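Local coordinates for protein alcohol dehydrogenase IV (Corynebacterium glutamicum, PDB 3IV7) that probably acts as a maleylacetate reductase, an NAD-dependent oxidoreductase of the iron-containing alcohol dehydrogenase family, at residues Phe286-Thr290 / Ala291-Leu295; Pro265-Leu268 / Ala269-Gly273. All blocks are in the same frame, centred on the assembly; numbering follows the deposited sequence.

Interaction 1 of 2, residues Phe286-Thr290 / Ala291-Leu295; sequences FGTDT and ALEGL
One face of the F286 ring is laid against the backbone of G294 and L295. G294 C and L295 N both stand over the centre of the ring, and G294 CA, also over this face, makes a CH-pi contact 4.1 Å from the centroid of the F286 ring. At the far end F286 CZ touches L295 CB, while A291 O approaches F286 CD2 obliquely at 3.6 Å. G294 fits tightly here, since its CA meets both the ring and T288 OG1, and its lack of a side chain lets F286 close onto the helix. The other flat groups, the carboxylates of D289 and E293, are turned 66° apart. D289 N donates a hydrogen bond to E293 OE2 at 3.3 Å, arriving from well above the carboxylate plane. The two like charges lie close, which may be eased by R297, a long and weak ion partner of E293.

T290 O is gripped twice, from opposite faces of its carbonyl plane: T288 OG1 donates to it at 2.8 Å and G294 N at 3.3 Å. The T288 hydroxyl gets there because chi1 of 54° tucks OG1 between its own backbone N and carbonyl carbon. The T290 hydroxyl supplies the capping bond, T290 OG1 accepting from E293 N at 3.1 Å with an N-H...O angle of 164°. The E293 side chain crosses that of T290 at about a right angle, E293 CG lying 3.4 Å from T290 OG1.

F286 also packs on L175 and I179 of helix 164-181. The whole is a short helix-loop-helix connection: helix 276-286 ends in a Schellman motif with G287, at positive phi, as its C-prime residue, and T290 is the N-cap of helix 291-301.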
loop_
_atom_site.group_PDB
_atom_site.type_symbol
_atom_site.label_atom_id
_atom_site.label_comp_id
_atom_site.label_asym_id
_atom_site.label_seq_id
_atom_site.Cartn_x
_atom_site.Cartn_y
_atom_site.Cartn_z
ATOM N N PHE A 286 -2.251 -17.583 -8.323
ATOM C CA PHE A 286 -1.884 -18.983 -8.110
ATOM C C PHE A 286 -1.087 -19.535 -9.290
ATOM O O PHE A 286 -0.364 -20.505 -9.144
ATOM C CB PHE A 286 -3.115 -19.866 -7.874
ATOM C CG PHE A 286 -3.634 -19.851 -6.444
ATOM C CD1 PHE A 286 -2.875 -20.342 -5.420
ATOM C CD2 PHE A 286 -4.911 -19.417 -6.168
ATOM C CE1 PHE A 286 -3.351 -20.343 -4.123
ATOM C CE2 PHE A 286 -5.394 -19.398 -4.870
ATOM C CZ PHE A 286 -4.644 -19.870 -3.862
ATOM N N GLY A 287 -1.255 -18.940 -10.467
ATOM C CA GLY A 287 -0.571 -19.428 -11.676
ATOM C C GLY A 287 -1.302 -20.628 -12.266
ATOM O O GLY A 287 -0.696 -21.483 -12.885
ATOM N N THR A 288 -2.623 -20.652 -12.097
ATOM C CA THR A 288 -3.449 -21.766 -12.499
ATOM C C THR A 288 -4.669 -21.231 -13.245
ATOM O O THR A 288 -4.938 -20.042 -13.215
ATOM C CB THR A 288 -3.907 -22.583 -11.261
ATOM O OG1 THR A 288 -4.542 -21.712 -10.316
ATOM C CG2 THR A 288 -2.706 -23.266 -10.575
ATOM N N ASP A 289 -5.405 -22.119 -13.904
ATOM C CA ASP A 289 -6.547 -21.714 -14.750
ATOM C C ASP A 289 -7.720 -21.192 -13.954
ATOM O O ASP A 289 -8.423 -20.284 -14.403
ATOM C CB ASP A 289 -6.992 -22.877 -15.642
ATOM C CG ASP A 289 -5.930 -23.271 -16.650
ATOM O OD1 ASP A 289 -5.252 -22.373 -17.176
ATOM O OD2 ASP A 289 -5.766 -24.484 -16.905
ATOM N N THR A 290 -7.937 -21.773 -12.775
ATOM C CA THR A 290 -8.971 -21.314 -11.875
ATOM C C THR A 290 -8.385 -21.095 -10.485
ATOM O O THR A 290 -7.376 -21.696 -10.121
ATOM C CB THR A 290 -10.131 -22.332 -11.757
ATOM O OG1 THR A 290 -9.718 -23.445 -10.967
ATOM C CG2 THR A 290 -10.565 -22.809 -13.108
ATOM N N ALA A 291 -9.061 -20.277 -9.697
ATOM C CA ALA A 291 -8.619 -19.978 -8.345
ATOM C C ALA A 291 -8.691 -21.216 -7.465
ATOM O O ALA A 291 -7.797 -21.463 -6.630
ATOM C CB ALA A 291 -9.463 -18.862 -7.764
ATOM N N LEU A 292 -9.737 -22.006 -7.655
ATOM C CA LEU A 292 -9.962 -23.201 -6.817
ATOM C C LEU A 292 -8.932 -24.292 -7.087
ATOM O O LEU A 292 -8.462 -24.918 -6.169
ATOM C CB LEU A 292 -11.372 -23.748 -7.003
ATOM C CG LEU A 292 -11.795 -24.849 -6.005
ATOM C CD1 LEU A 292 -11.793 -24.342 -4.588
ATOM C CD2 LEU A 292 -13.160 -25.398 -6.364
ATOM N N GLU A 293 -8.563 -24.523 -8.337
ATOM C CA GLU A 293 -7.557 -25.551 -8.578
ATOM C C GLU A 293 -6.215 -25.086 -7.993
ATOM O O GLU A 293 -5.463 -25.877 -7.479
ATOM C CB GLU A 293 -7.441 -25.940 -10.067
ATOM C CG GLU A 293 -6.721 -24.970 -10.953
ATOM C CD GLU A 293 -6.787 -25.374 -12.459
ATOM O OE1 GLU A 293 -7.884 -25.766 -12.924
ATOM O OE2 GLU A 293 -5.745 -25.284 -13.161
ATOM N N GLY A 294 -5.951 -23.793 -8.040
ATOM C CA GLY A 294 -4.763 -23.260 -7.419
ATOM C C GLY A 294 -4.792 -23.516 -5.918
ATOM O O GLY A 294 -3.822 -24.006 -5.354
ATOM N N LEU A 295 -5.901 -23.168 -5.268
ATOM C CA LEU A 295 -6.024 -23.394 -3.841
ATOM C C LEU A 295 -5.922 -24.895 -3.516
ATOM O O LEU A 295 -5.246 -25.270 -2.574
ATOM C CB LEU A 295 -7.328 -22.813 -3.281
ATOM C CG LEU A 295 -7.541 -23.016 -1.758
ATOM C CD1 LEU A 295 -6.338 -22.427 -0.959
ATOM C CD2 LEU A 295 -8.837 -22.362 -1.334
#

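Interaction 2 of 2, residues Pro265-Leu268 / Ala269-Gly273; sequences PYVL and AFNAG
Three side chains, V267, L268 and F270, carry a branch trans to the backbone N. In V267 (chi1 178°) this branch is CG1, which runs beside the N271 side chain and comes 4.1 Å from N271 ND2, the two side chains pointing the same way one turn apart. L268 has the same setting at CG, and L268 CD1 reaches A272 CB at 4.4 Å, a loose apolar contact. In F270, where CG takes this setting too, the ring leads away from the turn before; F270 CB, placed by the backbone, sits 3.1 Å from Y266 O.

The backbone shows successive i to i+4 alpha-helical bonds in helix 256-271. A269 N donates to P265 O, F270 N to Y266 O, N271 N to V267 O and A272 N to L268 O, each at 2.9 Å. Straightness varies along the run: the N-H...O angle is 164° at A269 but 139° at A272. The helix is kinked at P265, whose N carries no hydrogen to donate; the N of Y266 makes no bond to the preceding turn either.

V267 packs on L240, H241 and I244 of helix 240-250, whereas Y266 and F270 meet helix 339-351. The buried polar ends find partners beyond the helix: Y266 OH hydrogen-bonds to E353 O, and the N271 amide gives ND2 to N333 OD1 while N271 OD1 takes a weak bond from R335 N. R335 NH1 also bonds F270 O, tying the segment 269-273 to the chain ahead of helix 339-351.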
loop_
_atom_site.group_PDB
_atom_site.type_symbol
_atom_site.label_atom_id
_atom_site.label_comp_id
_atom_site.label_asym_id
_atom_site.label_seq_id
_atom_site.Cartn_x
_atom_site.Cartn_y
_atom_site.Cartn_z
ATOM N N PRO A 265 -11.521 -23.001 1.439
ATOM C CA PRO A 265 -11.865 -23.550 0.119
ATOM C C PRO A 265 -13.356 -23.630 -0.158
ATOM O O PRO A 265 -13.774 -23.561 -1.316
ATOM C CB PRO A 265 -11.272 -24.939 0.161
ATOM C CG PRO A 265 -11.154 -25.253 1.689
ATOM C CD PRO A 265 -10.792 -23.977 2.276
ATOM N N TYR A 266 -14.152 -23.799 0.891
ATOM C CA TYR A 266 -15.620 -23.877 0.757
ATOM C C TYR A 266 -16.221 -22.498 0.432
ATOM O O TYR A 266 -17.111 -22.386 -0.417
ATOM C CB TYR A 266 -16.255 -24.530 2.034
ATOM C CG TYR A 266 -15.747 -25.929 2.190
ATOM C CD1 TYR A 266 -16.237 -26.952 1.377
ATOM C CD2 TYR A 266 -14.662 -26.200 2.991
ATOM C CE1 TYR A 266 -15.690 -28.187 1.396
ATOM C CE2 TYR A 266 -14.126 -27.443 3.048
ATOM C CZ TYR A 266 -14.636 -28.445 2.235
ATOM O OH TYR A 266 -14.096 -29.712 2.277
ATOM N N VAL A 267 -15.676 -21.447 1.033
ATOM C CA VAL A 267 -16.142 -20.081 0.709
ATOM C C VAL A 267 -15.675 -19.710 -0.685
ATOM O O VAL A 267 -16.422 -19.109 -1.450
ATOM C CB VAL A 267 -15.690 -19.069 1.697
ATOM C CG1 VAL A 267 -16.170 -17.679 1.268
ATOM C CG2 VAL A 267 -16.208 -19.434 3.121
ATOM N N LEU A 268 -14.471 -20.128 -1.050
ATOM C CA LEU A 268 -13.996 -19.880 -2.409
ATOM C C LEU A 268 -14.893 -20.582 -3.419
ATOM O O LEU A 268 -15.380 -19.947 -4.378
ATOM C CB LEU A 268 -12.574 -20.333 -2.590
ATOM C CG LEU A 268 -11.993 -20.093 -3.978
ATOM C CD1 LEU A 268 -12.112 -18.592 -4.373
ATOM C CD2 LEU A 268 -10.562 -20.557 -3.989
ATOM N N ALA A 269 -15.108 -21.882 -3.221
ATOM C CA ALA A 269 -15.965 -22.673 -4.116
ATOM C C ALA A 269 -17.334 -22.059 -4.247
ATOM O O ALA A 269 -17.889 -21.993 -5.337
ATOM C CB ALA A 269 -16.088 -24.104 -3.605
ATOM N N PHE A 270 -17.869 -21.601 -3.120
ATOM C CA PHE A 270 -19.220 -21.031 -3.031
ATOM C C PHE A 270 -19.362 -19.710 -3.806
ATOM O O PHE A 270 -20.308 -19.538 -4.565
ATOM C CB PHE A 270 -19.559 -20.791 -1.546
ATOM C CG PHE A 270 -20.925 -20.184 -1.303
ATOM C CD1 PHE A 270 -22.049 -20.990 -1.216
ATOM C CD2 PHE A 270 -21.062 -18.828 -1.056
ATOM C CE1 PHE A 270 -23.308 -20.433 -0.970
ATOM C CE2 PHE A 270 -22.323 -18.264 -0.789
ATOM C CZ PHE A 270 -23.434 -19.063 -0.755
ATOM N N ASN A 271 -18.420 -18.783 -3.590
ATOM C CA ASN A 271 -18.487 -17.419 -4.198
ATOM C C ASN A 271 -17.870 -17.237 -5.589
ATOM O O ASN A 271 -18.191 -16.261 -6.282
ATOM C CB ASN A 271 -17.809 -16.411 -3.282
ATOM C CG ASN A 271 -18.729 -15.861 -2.258
ATOM O OD1 ASN A 271 -19.954 -16.014 -2.349
ATOM N ND2 ASN A 271 -18.163 -15.154 -1.288
ATOM N N ALA A 272 -16.962 -18.136 -5.972
ATOM C CA ALA A 272 -16.133 -17.942 -7.170
ATOM C C ALA A 272 -16.933 -17.622 -8.407
ATOM O O ALA A 272 -16.671 -16.635 -9.066
ATOM C CB ALA A 272 -15.257 -19.152 -7.420
ATOM N N GLY A 273 -17.907 -18.468 -8.720
ATOM C CA GLY A 273 -18.732 -18.305 -9.937
ATOM C C GLY A 273 -19.436 -16.959 -10.040
ATOM O O GLY A 273 -19.705 -16.473 -11.146
#

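Interactions 1 and 2 lie in series along the chain with centres about 12 Å apart, and they touch through helices 256-271 and 291-301. L295 CD2 packs at 3.6 Å on both P265 CA and L268 CD2, so one leucine serves the helix start of interaction 1 and the buried helix of interaction 2. The latter is the core contact, with most touching residues buried; the former is partly buried, its F286 side inward and D289 exposed. Chemistry follows place: residues 286-295 add side-chain bonds from hydroxyls and a carboxylate, one of them the N-cap, whereas the bonds between 265-268 and 269-273 are backbone bonds alone; both interactions send apolar side chains to neighbouring helices.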